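PDB 5ZFQ: twitching motility pilus retraction protein from Geobacter sulfurreducens PCA, which probably hydrolyses ATP as a hexameric motor to drive retraction of the type IV pilus. Local coordinates for residues 83-88 with 95-100; 243-248 with 279-284; 76-81 with 88-93. All coordinates share one frame; numbering follows the deposited sequence. Where two conformers were deposited one is given.

Interaction 1: residues 83-88 with 95-100; sequences EQQKHK and LDLSFG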
ATOM      1  N   GLU A  83     -33.743 -12.808  10.804  1.00 54.18           N
ATOM      2  CA  GLU A  83     -33.770 -12.056   9.568  1.00 56.21           C
ATOM      3  C   GLU A  83     -32.403 -11.449   9.240  1.00 57.77           C
ATOM      4  O   GLU A  83     -32.030 -11.362   8.073  1.00 56.51           O
ATOM      5  CB  GLU A  83     -34.846 -10.973   9.645  1.00 58.82           C
ATOM      6  CG  GLU A  83     -36.244 -11.543   9.897  1.00 59.51           C
ATOM      7  CD  GLU A  83     -36.681 -12.557   8.838  1.00 58.26           C
ATOM      8  OE1 GLU A  83     -36.717 -12.178   7.645  1.00 58.64           O
ATOM      9  OE2 GLU A  83     -36.978 -13.728   9.193  1.00 57.07           O
ATOM     10  N   GLN A  84     -31.652 -11.039  10.259  1.00 61.20           N
ATOM     11  CA  GLN A  84     -30.346 -10.430  10.013  1.00 60.12           C
ATOM     12  C   GLN A  84     -29.401 -11.499   9.470  1.00 56.91           C
ATOM     13  O   GLN A  84     -28.602 -11.229   8.565  1.00 57.43           O
ATOM     14  CB  GLN A  84     -29.782  -9.762  11.286  1.00 61.02           C
ATOM     15  CG  GLN A  84     -28.262  -9.432  11.260  1.00 89.88           C
ATOM     16  CD  GLN A  84     -27.341 -10.609  11.657  1.00 89.91           C
ATOM     17  OE1 GLN A  84     -27.490 -11.205  12.730  1.00 90.58           O
ATOM     18  NE2 GLN A  84     -26.404 -10.954  10.775  1.00 89.41           N
ATOM     19  N   GLN A  85     -29.514 -12.713  10.000  1.00 51.95           N
ATOM     20  CA  GLN A  85     -28.669 -13.793   9.537  1.00 46.45           C
ATOM     21  C   GLN A  85     -28.993 -14.145   8.085  1.00 43.84           C
ATOM     22  O   GLN A  85     -28.092 -14.437   7.300  1.00 42.20           O
ATOM     23  CB  GLN A  85     -28.808 -15.007  10.450  1.00 44.12           C
ATOM     24  CG  GLN A  85     -28.106 -14.807  11.762  1.00 44.75           C
ATOM     25  CD  GLN A  85     -28.433 -15.866  12.803  1.00 44.88           C
ATOM     26  OE1 GLN A  85     -29.504 -16.495  12.780  1.00 44.52           O
ATOM     27  NE2 GLN A  85     -27.501 -16.066  13.739  1.00 45.46           N
ATOM     28  N   LYS A  86     -30.273 -14.097   7.731  1.00 43.56           N
ATOM     29  CA  LYS A  86     -30.692 -14.313   6.356  1.00 42.22           C
ATOM     30  C   LYS A  86     -30.087 -13.264   5.428  1.00 42.82           C
ATOM     31  O   LYS A  86     -29.483 -13.603   4.410  1.00 41.66           O
ATOM     32  CB  LYS A  86     -32.211 -14.290   6.249  1.00 42.56           C
ATOM     33  CG  LYS A  86     -32.892 -15.457   6.937  1.00 41.18           C
ATOM     34  CD  LYS A  86     -34.399 -15.273   6.939  1.00 42.37           C
ATOM     35  CE  LYS A  86     -35.129 -16.479   7.509  1.00 41.85           C
ATOM     36  NZ  LYS A  86     -36.554 -16.150   7.836  1.00 43.76           N
ATOM     37  N   HIS A  87     -30.259 -11.988   5.777  1.00 44.37           N
ATOM     38  CA  HIS A  87     -29.698 -10.890   4.988  0.55 44.78           C
ATOM     39  C   HIS A  87     -28.174 -11.030   4.911  1.00 44.41           C
ATOM     40  O   HIS A  87     -27.576 -10.799   3.864  1.00 44.97           O
ATOM     41  CB  HIS A  87     -30.096  -9.530   5.589  0.55 47.11           C
ATOM     42  CG  HIS A  87     -29.596  -8.339   4.818  0.55 49.08           C
ATOM     43  ND1 HIS A  87     -28.324  -7.831   4.967  0.55 49.45           N
ATOM     44  CD2 HIS A  87     -30.219  -7.533   3.922  0.55 51.06           C
ATOM     45  CE1 HIS A  87     -28.174  -6.781   4.178  0.55 51.38           C
ATOM     46  NE2 HIS A  87     -29.309  -6.578   3.535  0.55 52.35           N
ATOM     47  N   LYS A  88     -27.548 -11.408   6.023  1.00 43.72           N
ATOM     48  CA  LYS A  88     -26.101 -11.555   6.032  1.00 43.18           C
ATOM     49  C   LYS A  88     -25.696 -12.655   5.033  1.00 41.77           C
ATOM     50  O   LYS A  88     -24.773 -12.464   4.228  1.00 41.99           O
ATOM     51  CB  LYS A  88     -25.573 -11.869   7.439  1.00 43.43           C
ATOM     52  CG  LYS A  88     -24.064 -11.581   7.597  1.00 44.61           C
ATOM     53  CD  LYS A  88     -23.454 -12.156   8.895  1.00 44.98           C
ATOM     54  CE  LYS A  88     -21.972 -11.751   9.033  1.00 46.68           C
ATOM     55  NZ  LYS A  88     -21.142 -12.643   9.933  1.00 46.51           N
ATOM     56  N   LEU A  95     -22.732 -18.231   5.795  1.00 35.75           N
ATOM     57  CA  LEU A  95     -23.178 -17.908   7.145  1.00 35.48           C
ATOM     58  C   LEU A  95     -22.807 -19.034   8.095  1.00 35.26           C
ATOM     59  O   LEU A  95     -23.033 -20.212   7.798  1.00 34.83           O
ATOM     60  CB  LEU A  95     -24.685 -17.672   7.185  1.00 35.01           C
ATOM     61  CG  LEU A  95     -25.249 -17.215   8.524  1.00 35.38           C
ATOM     62  CD1 LEU A  95     -24.953 -15.723   8.746  1.00 36.90           C
ATOM     63  CD2 LEU A  95     -26.721 -17.499   8.570  1.00 35.05           C
ATOM     64  N   ASP A  96     -22.252 -18.684   9.247  1.00 35.44           N
ATOM     65  CA  ASP A  96     -21.904 -19.698  10.234  1.00 34.58           C
ATOM     66  C   ASP A  96     -22.385 -19.231  11.589  1.00 34.65           C
ATOM     67  O   ASP A  96     -22.060 -18.127  12.002  1.00 35.38           O
ATOM     68  CB  ASP A  96     -20.388 -19.949  10.233  1.00 34.94           C
ATOM     69  CG  ASP A  96     -19.981 -21.114  11.116  1.00 34.97           C
ATOM     70  OD1 ASP A  96     -20.061 -22.283  10.657  1.00 33.87           O
ATOM     71  OD2 ASP A  96     -19.574 -20.851  12.277  1.00 36.14           O
ATOM     72  N   LEU A  97     -23.159 -20.053  12.289  1.00 34.49           N
ATOM     73  CA  LEU A  97     -23.714 -19.609  13.572  1.00 35.95           C
ATOM     74  C   LEU A  97     -23.845 -20.728  14.617  1.00 36.14           C
ATOM     75  O   LEU A  97     -23.577 -21.911  14.333  1.00 35.24           O
ATOM     76  CB  LEU A  97     -25.096 -18.972  13.360  1.00 36.35           C
ATOM     77  CG  LEU A  97     -26.245 -19.975  13.142  1.00 35.56           C
ATOM     78  CD1 LEU A  97     -27.559 -19.337  13.469  1.00 36.20           C
ATOM     79  CD2 LEU A  97     -26.263 -20.580  11.717  1.00 34.33           C
ATOM     80  N   SER A  98     -24.266 -20.340  15.823  1.00 37.49           N
ATOM     81  CA  SER A  98     -24.735 -21.293  16.822  1.00 38.64           C
ATOM     82  C   SER A  98     -26.190 -20.987  17.203  1.00 40.61           C
ATOM     83  O   SER A  98     -26.666 -19.849  17.067  1.00 41.71           O
ATOM     84  CB  SER A  98     -23.849 -21.278  18.069  1.00 39.74           C
ATOM     85  OG  SER A  98     -23.848 -19.998  18.675  1.00 41.47           O
ATOM     86  N   PHE A  99     -26.896 -22.014  17.665  1.00 41.00           N
ATOM     87  CA  PHE A  99     -28.262 -21.849  18.135  1.00 42.18           C
ATOM     88  C   PHE A  99     -28.634 -23.008  19.051  1.00 43.63           C
ATOM     89  O   PHE A  99     -27.904 -24.015  19.119  1.00 42.56           O
ATOM     90  CB  PHE A  99     -29.243 -21.750  16.957  1.00 40.49           C
ATOM     91  CG  PHE A  99     -29.254 -22.962  16.053  1.00 37.99           C
ATOM     92  CD1 PHE A  99     -28.312 -23.109  15.049  1.00 36.41           C
ATOM     93  CD2 PHE A  99     -30.224 -23.939  16.196  1.00 37.60           C
ATOM     94  CE1 PHE A  99     -28.337 -24.215  14.206  1.00 35.33           C
ATOM     95  CE2 PHE A  99     -30.241 -25.050  15.364  1.00 36.42           C
ATOM     96  CZ  PHE A  99     -29.303 -25.187  14.365  1.00 35.11           C
ATOM     97  N   GLY A 100     -29.759 -22.855  19.752  1.00 46.39           N
ATOM     98  CA  GLY A 100     -30.294 -23.905  20.599  1.00 49.11           C
ATOM     99  C   GLY A 100     -31.750 -24.245  20.319  1.00 51.94           C
ATOM    100  O   GLY A 100     -32.564 -23.380  19.990  1.00 53.02           O
TER
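Helix 83-92 runs nearly antiparallel to strand 94-101 where Q85 and K88 meet L95 and L97, the axes of segments 83-88 and 95-100 lying 9.2 Å apart at 155°. The helix and the strand that follows it in sequence pack together in the N-terminal, PAS-like domain of the PilT family. The strand is an edge strand, within this chain, of an antiparallel sheet and bonds through its backbone to strand 105-114. Nothing polar bridges the two segments, and the contact is van der Waals packing. L95 is the main apolar residue, and it is buried. Its CG stands anti to the backbone N (chi1 -175°), and both methyls reach the helix. L95 CD2 sits 3.8 Å from Q85 CB and 3.6 Å from the carbonyl Q85 O. The other methyl, L95 CD1, meets the aliphatic part of K88, with CD of K88 at 3.9 Å. K88 stays extended, and its NZ makes a weak hydrogen bond to the carbonyl of G205. L97 is buried too, and its CD1 methyl lies 3.3 Å from Q85 NE2. Q85 crosses L97 at about a right angle. The Q85 amide turns its OE1 back to the backbone N of T82, while its CD lies 3.6 Å from L97 CD1.

Interaction 2: residues 243-248 with 279-284; sequences LAETGH and RAQLSF
The C-terminal end of helix 234-245 meets helix 275-285 in the RecA-like ATPase domain of this secretion-ATPase family, close to a subunit interface. One side-chain hydrogen bond carries the contact. Q281 NE2 donates to E245 OE1 at 2.6 Å, with an N-H...O angle of 162°. The acceptor lies close to the plane of the Q281 amide. The amide nitrogen, however, comes from above the E245 carboxylate, 47° out of its plane. The carboxylate and amide planes are 74° apart, and the side chains cross at about a right angle. Both chains are extended beyond CG, which lets the polar ends meet although the nearest CA atoms, those of E245 and Q281, are 7.5 Å apart. Both residues are buried, so the bond pairs a carboxylate oxygen with an amide N-H away from bulk solvent. F284 lies one turn further along. Its CD2 approaches E245 CG at 4.2 Å, so the ring packs against the aliphatic part of the glutamate. A neighbouring subunit covers this region: its H255 packs on E245 and Q281, and its N257 makes a weak hydrogen bond to E245 OE2. Beyond E245 the helix stops. T246 is the first residue to leave helical angles, and G247 follows with positive phi. The carbonyl L243 O collects three donors there: T246 N, H248 N and H248 ND1. H248 ND1 lies 3.0 Å from L243 O, in the carbonyl plane and on a lone pair. The chain then enters strand 249-254. This helix-turn-strand passage belongs to the alternating alpha/beta architecture of RecA-like ATPases.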
ATOM      1  N   LEU A 243      -1.178  -9.746  28.764  1.00 34.40           N
ATOM      2  CA  LEU A 243      -2.017 -10.418  29.738  1.00 34.02           C
ATOM      3  C   LEU A 243      -1.148 -11.305  30.645  1.00 33.95           C
ATOM      4  O   LEU A 243      -1.256 -11.253  31.882  1.00 33.51           O
ATOM      5  CB  LEU A 243      -3.111 -11.224  29.021  1.00 29.70           C
ATOM      6  CG  LEU A 243      -4.276 -10.398  28.445  1.00 29.84           C
ATOM      7  CD1 LEU A 243      -4.954 -11.094  27.302  1.00 29.97           C
ATOM      8  CD2 LEU A 243      -5.299 -10.119  29.511  1.00 29.51           C
ATOM      9  N   ALA A 244      -0.249 -12.062  30.020  1.00 29.88           N
ATOM     10  CA  ALA A 244       0.585 -13.032  30.718  1.00 39.50           C
ATOM     11  C   ALA A 244       1.593 -12.365  31.654  1.00 39.65           C
ATOM     12  O   ALA A 244       1.875 -12.893  32.727  1.00 40.18           O
ATOM     13  CB  ALA A 244       1.311 -13.929  29.708  1.00 30.06           C
ATOM     14  N   GLU A 245       2.137 -11.219  31.240  1.00 39.47           N
ATOM     15  CA  GLU A 245       3.073 -10.438  32.064  1.00 38.65           C
ATOM     16  C   GLU A 245       2.446  -9.810  33.303  1.00 37.38           C
ATOM     17  O   GLU A 245       3.151  -9.514  34.265  1.00 36.98           O
ATOM     18  CB  GLU A 245       3.713  -9.310  31.254  1.00 39.62           C
ATOM     19  CG  GLU A 245       5.087  -9.583  30.691  1.00 41.16           C
ATOM     20  CD  GLU A 245       5.666  -8.342  30.011  1.00 43.71           C
ATOM     21  OE1 GLU A 245       5.172  -7.996  28.909  1.00 45.14           O
ATOM     22  OE2 GLU A 245       6.597  -7.708  30.577  1.00 45.50           O
ATOM     23  N   THR A 246       1.135  -9.591  33.261  1.00 36.66           N
ATOM     24  CA  THR A 246       0.466  -8.807  34.281  1.00 37.09           C
ATOM     25  C   THR A 246      -0.496  -9.627  35.137  1.00 36.93           C
ATOM     26  O   THR A 246      -1.534  -9.130  35.588  1.00 36.89           O
ATOM     27  CB  THR A 246      -0.286  -7.624  33.647  1.00 37.95           C
ATOM     28  OG1 THR A 246      -1.169  -8.095  32.619  1.00 38.22           O
ATOM     29  CG2 THR A 246       0.708  -6.626  33.066  1.00 38.12           C
ATOM     30  N   GLY A 247      -0.141 -10.883  35.374  1.00 34.44           N
ATOM     31  CA  GLY A 247      -0.847 -11.685  36.350  1.00 33.80           C
ATOM     32  C   GLY A 247      -2.093 -12.383  35.848  1.00 33.22           C
ATOM     33  O   GLY A 247      -2.839 -12.967  36.634  1.00 33.45           O
ATOM     34  N   HIS A 248      -2.326 -12.341  34.544  1.00 32.78           N
ATOM     35  CA  HIS A 248      -3.418 -13.110  33.981  1.00 32.50           C
ATOM     36  C   HIS A 248      -2.920 -14.469  33.563  1.00 32.18           C
ATOM     37  O   HIS A 248      -1.705 -14.702  33.470  1.00 32.77           O
ATOM     38  CB  HIS A 248      -4.033 -12.386  32.799  1.00 34.00           C
ATOM     39  CG  HIS A 248      -4.460 -10.991  33.124  1.00 35.83           C
ATOM     40  ND1 HIS A 248      -3.586  -9.926  33.120  1.00 37.05           N
ATOM     41  CD2 HIS A 248      -5.658 -10.492  33.507  1.00 36.39           C
ATOM     42  CE1 HIS A 248      -4.231  -8.826  33.468  1.00 37.36           C
ATOM     43  NE2 HIS A 248      -5.489  -9.142  33.710  1.00 37.12           N
ATOM     44  N   ARG A 279      11.735 -12.421  23.356  1.00 44.77           N
ATOM     45  CA  ARG A 279      12.369 -13.578  23.967  1.00 45.61           C
ATOM     46  C   ARG A 279      12.474 -13.456  25.498  1.00 46.58           C
ATOM     47  O   ARG A 279      12.282 -14.440  26.223  1.00 46.23           O
ATOM     48  CB  ARG A 279      13.762 -13.781  23.373  1.00 47.88           C
ATOM     49  CG  ARG A 279      13.786 -14.356  21.966  1.00 47.74           C
ATOM     50  CD  ARG A 279      15.176 -14.856  21.653  1.00 50.27           C
ATOM     51  NE  ARG A 279      16.172 -13.799  21.818  1.00 53.45           N
ATOM     52  CZ  ARG A 279      16.646 -13.079  20.808  1.00 55.37           C
ATOM     53  NH1 ARG A 279      16.210 -13.330  19.571  1.00 54.95           N
ATOM     54  NH2 ARG A 279      17.548 -12.125  21.028  1.00 57.54           N
ATOM     55  N   ALA A 280      12.798 -12.253  25.978  1.00 47.86           N
ATOM     56  CA  ALA A 280      12.896 -11.991  27.414  1.00 48.84           C
ATOM     57  C   ALA A 280      11.530 -12.144  28.052  1.00 47.10           C
ATOM     58  O   ALA A 280      11.397 -12.738  29.114  1.00 40.24           O
ATOM     59  CB  ALA A 280      13.465 -10.599  27.678  1.00 43.70           C
ATOM     60  N   GLN A 281      10.517 -11.616  27.373  1.00 45.32           N
ATOM     61  CA  GLN A 281       9.132 -11.780  27.780  1.00 42.87           C
ATOM     62  C   GLN A 281       8.705 -13.241  27.815  1.00 40.84           C
ATOM     63  O   GLN A 281       8.117 -13.714  28.807  1.00 40.40           O
ATOM     64  CB  GLN A 281       8.214 -11.015  26.836  1.00 42.11           C
ATOM     65  CG  GLN A 281       7.907  -9.609  27.284  1.00 43.34           C
ATOM     66  CD  GLN A 281       7.237  -8.815  26.196  1.00 43.30           C
ATOM     67  OE1 GLN A 281       7.749  -8.728  25.074  1.00 44.11           O
ATOM     68  NE2 GLN A 281       6.075  -8.249  26.504  1.00 42.58           N
ATOM     69  N   LEU A 282       8.983 -13.957  26.729  1.00 39.35           N
ATOM     70  CA  LEU A 282       8.587 -15.349  26.639  1.00 38.15           C
ATOM     71  C   LEU A 282       9.225 -16.157  27.748  1.00 39.67           C
ATOM     72  O   LEU A 282       8.588 -17.040  28.326  1.00 38.90           O
ATOM     73  CB  LEU A 282       8.977 -15.943  25.295  1.00 37.98           C
ATOM     74  CG  LEU A 282       7.981 -15.869  24.151  1.00 37.11           C
ATOM     75  CD1 LEU A 282       8.675 -16.356  22.878  1.00 38.06           C
ATOM     76  CD2 LEU A 282       6.758 -16.706  24.467  1.00 35.31           C
ATOM     77  N   SER A 283      10.491 -15.847  28.041  1.00 41.49           N
ATOM     78  CA  SER A 283      11.236 -16.631  29.018  1.00 42.34           C
ATOM     79  C   SER A 283      10.581 -16.467  30.379  1.00 41.94           C
ATOM     80  O   SER A 283      10.573 -17.393  31.191  1.00 41.81           O
ATOM     81  CB  SER A 283      12.728 -16.228  29.067  1.00 44.23           C
ATOM     82  OG  SER A 283      12.922 -14.856  29.375  1.00 45.10           O
ATOM     83  N   PHE A 284      10.005 -15.290  30.596  1.00 41.80           N
ATOM     84  CA  PHE A 284       9.379 -14.949  31.866  1.00 42.72           C
ATOM     85  C   PHE A 284       7.970 -15.557  32.024  1.00 40.97           C
ATOM     86  O   PHE A 284       7.655 -16.131  33.076  1.00 40.97           O
ATOM     87  CB  PHE A 284       9.338 -13.414  32.015  1.00 44.17           C
ATOM     88  CG  PHE A 284       8.548 -12.932  33.200  1.00 45.46           C
ATOM     89  CD1 PHE A 284       8.601 -13.603  34.428  1.00 46.70           C
ATOM     90  CD2 PHE A 284       7.763 -11.791  33.101  1.00 45.66           C
ATOM     91  CE1 PHE A 284       7.869 -13.157  35.531  1.00 47.06           C
ATOM     92  CE2 PHE A 284       7.031 -11.336  34.200  1.00 46.31           C
ATOM     93  CZ  PHE A 284       7.089 -12.030  35.417  1.00 46.84           C
TER

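Interaction 3: residues 76-81 with 88-93; sequences LCYSIL and KFEEAN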
ATOM      1  N   LEU A  76     -35.466 -25.339   5.091  1.00 36.31           N
ATOM      2  CA  LEU A  76     -34.882 -25.949   6.276  1.00 35.11           C
ATOM      3  C   LEU A  76     -33.752 -25.105   6.870  1.00 35.03           C
ATOM      4  O   LEU A  76     -33.742 -24.841   8.085  1.00 35.71           O
ATOM      5  CB  LEU A  76     -34.397 -27.361   5.950  1.00 34.26           C
ATOM      6  CG  LEU A  76     -35.523 -28.410   5.873  1.00 34.97           C
ATOM      7  CD1 LEU A  76     -35.103 -29.604   5.031  1.00 34.91           C
ATOM      8  CD2 LEU A  76     -35.960 -28.871   7.271  1.00 35.02           C
ATOM      9  N   CYS A  77     -32.815 -24.659   6.042  1.00 34.02           N
ATOM     10  CA  CYS A  77     -31.717 -23.886   6.589  1.00 33.85           C
ATOM     11  C   CYS A  77     -32.194 -22.480   7.022  1.00 34.61           C
ATOM     12  O   CYS A  77     -31.615 -21.862   7.923  1.00 34.64           O
ATOM     13  CB  CYS A  77     -30.564 -23.789   5.580  1.00 33.48           C
ATOM     14  SG  CYS A  77     -29.737 -25.381   5.138  1.00 34.68           S
ATOM     15  N   TYR A  78     -33.254 -21.969   6.398  1.00 35.06           N
ATOM     16  CA  TYR A  78     -33.737 -20.644   6.783  1.00 35.33           C
ATOM     17  C   TYR A  78     -34.508 -20.689   8.091  1.00 36.53           C
ATOM     18  O   TYR A  78     -34.555 -19.701   8.821  1.00 37.56           O
ATOM     19  CB  TYR A  78     -34.585 -20.035   5.687  1.00 35.08           C
ATOM     20  CG  TYR A  78     -33.766 -19.214   4.699  1.00 35.06           C
ATOM     21  CD1 TYR A  78     -32.472 -19.601   4.315  1.00 33.79           C
ATOM     22  CD2 TYR A  78     -34.288 -18.054   4.145  1.00 36.43           C
ATOM     23  CE1 TYR A  78     -31.736 -18.845   3.389  1.00 33.83           C
ATOM     24  CE2 TYR A  78     -33.575 -17.305   3.232  1.00 36.66           C
ATOM     25  CZ  TYR A  78     -32.308 -17.695   2.860  1.00 35.43           C
ATOM     26  OH  TYR A  78     -31.637 -16.899   1.964  1.00 36.12           O
ATOM     27  N   SER A  79     -35.062 -21.853   8.415  1.00 36.61           N
ATOM     28  CA  SER A  79     -35.930 -21.976   9.572  1.00 37.75           C
ATOM     29  C   SER A  79     -35.170 -21.850  10.900  1.00 38.62           C
ATOM     30  O   SER A  79     -35.782 -21.569  11.938  1.00 40.08           O
ATOM     31  CB  SER A  79     -36.709 -23.297   9.507  1.00 37.21           C
ATOM     32  OG  SER A  79     -35.935 -24.400   9.909  1.00 36.01           O
ATOM     33  N   ILE A  80     -33.851 -22.030  10.881  1.00 37.80           N
ATOM     34  CA  ILE A  80     -33.070 -21.782  12.095  1.00 38.28           C
ATOM     35  C   ILE A  80     -32.328 -20.451  12.076  1.00 39.42           C
ATOM     36  O   ILE A  80     -31.276 -20.327  12.716  1.00 39.48           O
ATOM     37  CB  ILE A  80     -32.043 -22.892  12.352  1.00 36.60           C
ATOM     38  CG1 ILE A  80     -31.224 -23.183  11.091  1.00 34.95           C
ATOM     39  CG2 ILE A  80     -32.752 -24.142  12.870  1.00 36.61           C
ATOM     40  CD1 ILE A  80     -29.892 -22.516  11.046  1.00 34.33           C
ATOM     41  N   LEU A  81     -32.877 -19.473  11.344  1.00 40.42           N
ATOM     42  CA  LEU A  81     -32.235 -18.174  11.134  1.00 40.97           C
ATOM     43  C   LEU A  81     -33.138 -16.993  11.478  1.00 44.04           C
ATOM     44  O   LEU A  81     -34.359 -16.995  11.235  1.00 44.88           O
ATOM     45  CB  LEU A  81     -31.767 -18.002   9.683  1.00 39.37           C
ATOM     46  CG  LEU A  81     -30.660 -18.879   9.111  1.00 37.94           C
ATOM     47  CD1 LEU A  81     -30.111 -18.336   7.785  1.00 37.42           C
ATOM     48  CD2 LEU A  81     -29.556 -19.064  10.131  1.00 38.09           C
ATOM     49  N   LYS A  88     -27.548 -11.408   6.023  1.00 43.72           N
ATOM     50  CA  LYS A  88     -26.101 -11.555   6.032  1.00 43.18           C
ATOM     51  C   LYS A  88     -25.696 -12.655   5.033  1.00 41.77           C
ATOM     52  O   LYS A  88     -24.773 -12.464   4.228  1.00 41.99           O
ATOM     53  CB  LYS A  88     -25.573 -11.869   7.439  1.00 43.43           C
ATOM     54  CG  LYS A  88     -24.064 -11.581   7.597  1.00 44.61           C
ATOM     55  CD  LYS A  88     -23.454 -12.156   8.895  1.00 44.98           C
ATOM     56  CE  LYS A  88     -21.972 -11.751   9.033  1.00 46.68           C
ATOM     57  NZ  LYS A  88     -21.142 -12.643   9.933  1.00 46.51           N
ATOM     58  N   PHE A  89     -26.414 -13.782   5.067  1.00 40.19           N
ATOM     59  CA  PHE A  89     -26.189 -14.902   4.147  1.00 38.85           C
ATOM     60  C   PHE A  89     -26.436 -14.584   2.649  1.00 50.67           C
ATOM     61  O   PHE A  89     -25.693 -15.023   1.781  1.00 49.96           O
ATOM     62  CB  PHE A  89     -27.068 -16.085   4.566  1.00 37.80           C
ATOM     63  CG  PHE A  89     -26.980 -17.271   3.627  1.00 37.01           C
ATOM     64  CD1 PHE A  89     -25.791 -17.977   3.487  1.00 29.41           C
ATOM     65  CD2 PHE A  89     -28.089 -17.666   2.864  1.00 36.26           C
ATOM     66  CE1 PHE A  89     -25.713 -19.058   2.615  1.00 32.12           C
ATOM     67  CE2 PHE A  89     -28.011 -18.749   1.996  1.00 34.46           C
ATOM     68  CZ  PHE A  89     -26.820 -19.444   1.871  1.00 32.73           C
ATOM     69  N   GLU A  90     -27.487 -13.837   2.347  1.00 52.00           N
ATOM     70  CA  GLU A  90     -27.819 -13.538   0.960  1.00 52.69           C
ATOM     71  C   GLU A  90     -26.832 -12.564   0.331  1.00 53.91           C
ATOM     72  O   GLU A  90     -26.651 -12.564  -0.888  1.00 54.19           O
ATOM     73  CB  GLU A  90     -29.255 -13.004   0.853  1.00 53.99           C
ATOM     74  CG  GLU A  90     -30.272 -14.136   0.870  1.00 53.18           C
ATOM     75  CD  GLU A  90     -31.716 -13.689   0.958  1.00 54.72           C
ATOM     76  OE1 GLU A  90     -31.968 -12.500   1.262  1.00 56.52           O
ATOM     77  OE2 GLU A  90     -32.606 -14.551   0.727  1.00 54.39           O
ATOM     78  N   GLU A  91     -26.183 -11.750   1.155  1.00 55.22           N
ATOM     79  CA  GLU A  91     -25.140 -10.863   0.672  1.00 58.05           C
ATOM     80  C   GLU A  91     -23.813 -11.622   0.493  1.00 57.37           C
ATOM     81  O   GLU A  91     -23.036 -11.330  -0.423  1.00 59.46           O
ATOM     82  CB  GLU A  91     -24.975  -9.683   1.636  1.00 62.26           C
ATOM     83  CG  GLU A  91     -23.739  -8.793   1.394  1.00 67.14           C
ATOM     84  CD  GLU A  91     -22.476  -9.283   2.140  1.00 69.78           C
ATOM     85  OE1 GLU A  91     -22.614 -10.018   3.158  1.00 70.25           O
ATOM     86  OE2 GLU A  91     -21.348  -8.936   1.705  1.00 72.21           O
ATOM     87  N   ALA A  92     -23.581 -12.608   1.359  1.00 54.77           N
ATOM     88  CA  ALA A  92     -22.271 -13.232   1.504  1.00 53.78           C
ATOM     89  C   ALA A  92     -22.130 -14.611   0.857  1.00 51.83           C
ATOM     90  O   ALA A  92     -21.014 -15.031   0.520  1.00 52.29           O
ATOM     91  CB  ALA A  92     -21.929 -13.342   2.977  1.00 34.65           C
ATOM     92  N   ASN A  93     -23.260 -15.307   0.713  1.00 48.69           N
ATOM     93  CA  ASN A  93     -23.320 -16.725   0.334  1.00 44.23           C
ATOM     94  C   ASN A  93     -22.562 -17.620   1.316  1.00 40.80           C
ATOM     95  O   ASN A  93     -22.156 -18.739   1.001  1.00 38.72           O
ATOM     96  CB  ASN A  93     -22.823 -16.926  -1.094  1.00 43.76           C
ATOM     97  CG  ASN A  93     -23.891 -16.618  -2.112  1.00 43.20           C
ATOM     98  OD1 ASN A  93     -24.862 -15.903  -1.823  1.00 43.10           O
ATOM     99  ND2 ASN A  93     -23.740 -17.171  -3.302  1.00 43.34           N
TER
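F89 has CG anti to the backbone N (chi1 176°) and E90 has CG anti to the carbonyl carbon (chi1 -81°), and Y78 meets both. The E90 chain runs on extended beyond CG. Y78 comes from the last turn of helix 70-79 and crosses each of them at about a right angle. Its hydroxyl donates a hydrogen bond to the carboxylate, with Y78 OH 2.8 Å from E90 OE2. The donor lies above the carboxylate plane, 39° out of it, while the oxygen lies at the edge of the tyrosine ring. Ring and carboxylate are clearly inclined to each other. Y78 OH also lies at the edge of the F89 ring, in its plane, 3.7 Å from F89 CD2. The ring carbon Y78 CE1 is 3.9 Å from the same F89 CD2. F89 is buried and also packs on V111, I113 and V118 of the sheet. The contact thus joins two consecutive helices that cover one face of the antiparallel sheet in the N-terminal domain. Past A92 the helix ends at N93, whose ND2 bonds to the carbonyl of D207 of a neighbouring subunit. Y78 is amphipathic here: its ring adds to the apolar layer around F89, while its hydroxyl supplies a neutral donor to the exposed, probably charged carboxylate of E90.

In the fold
Interactions 1 and 3 form one unit in the N-terminal domain. Their centres are 6 Å apart, and they share K88 and helix 83-92, which faces strand 94-101 in the first and helix 70-79 in the third. L81 joins them: its CD1 is 3.6 Å from L95 CD2. F99 adds a second junction on I80. Interaction 2 lies in the ATPase domain, with its centre 38 Å from interaction 1 and 43 Å from interaction 3, and touches neither. All three regions have residues at subunit interfaces of the hexamer. T246, in segment 243-248 of interaction 2, packs on T158 of a neighbouring subunit, within that subunit's probable Walker A loop.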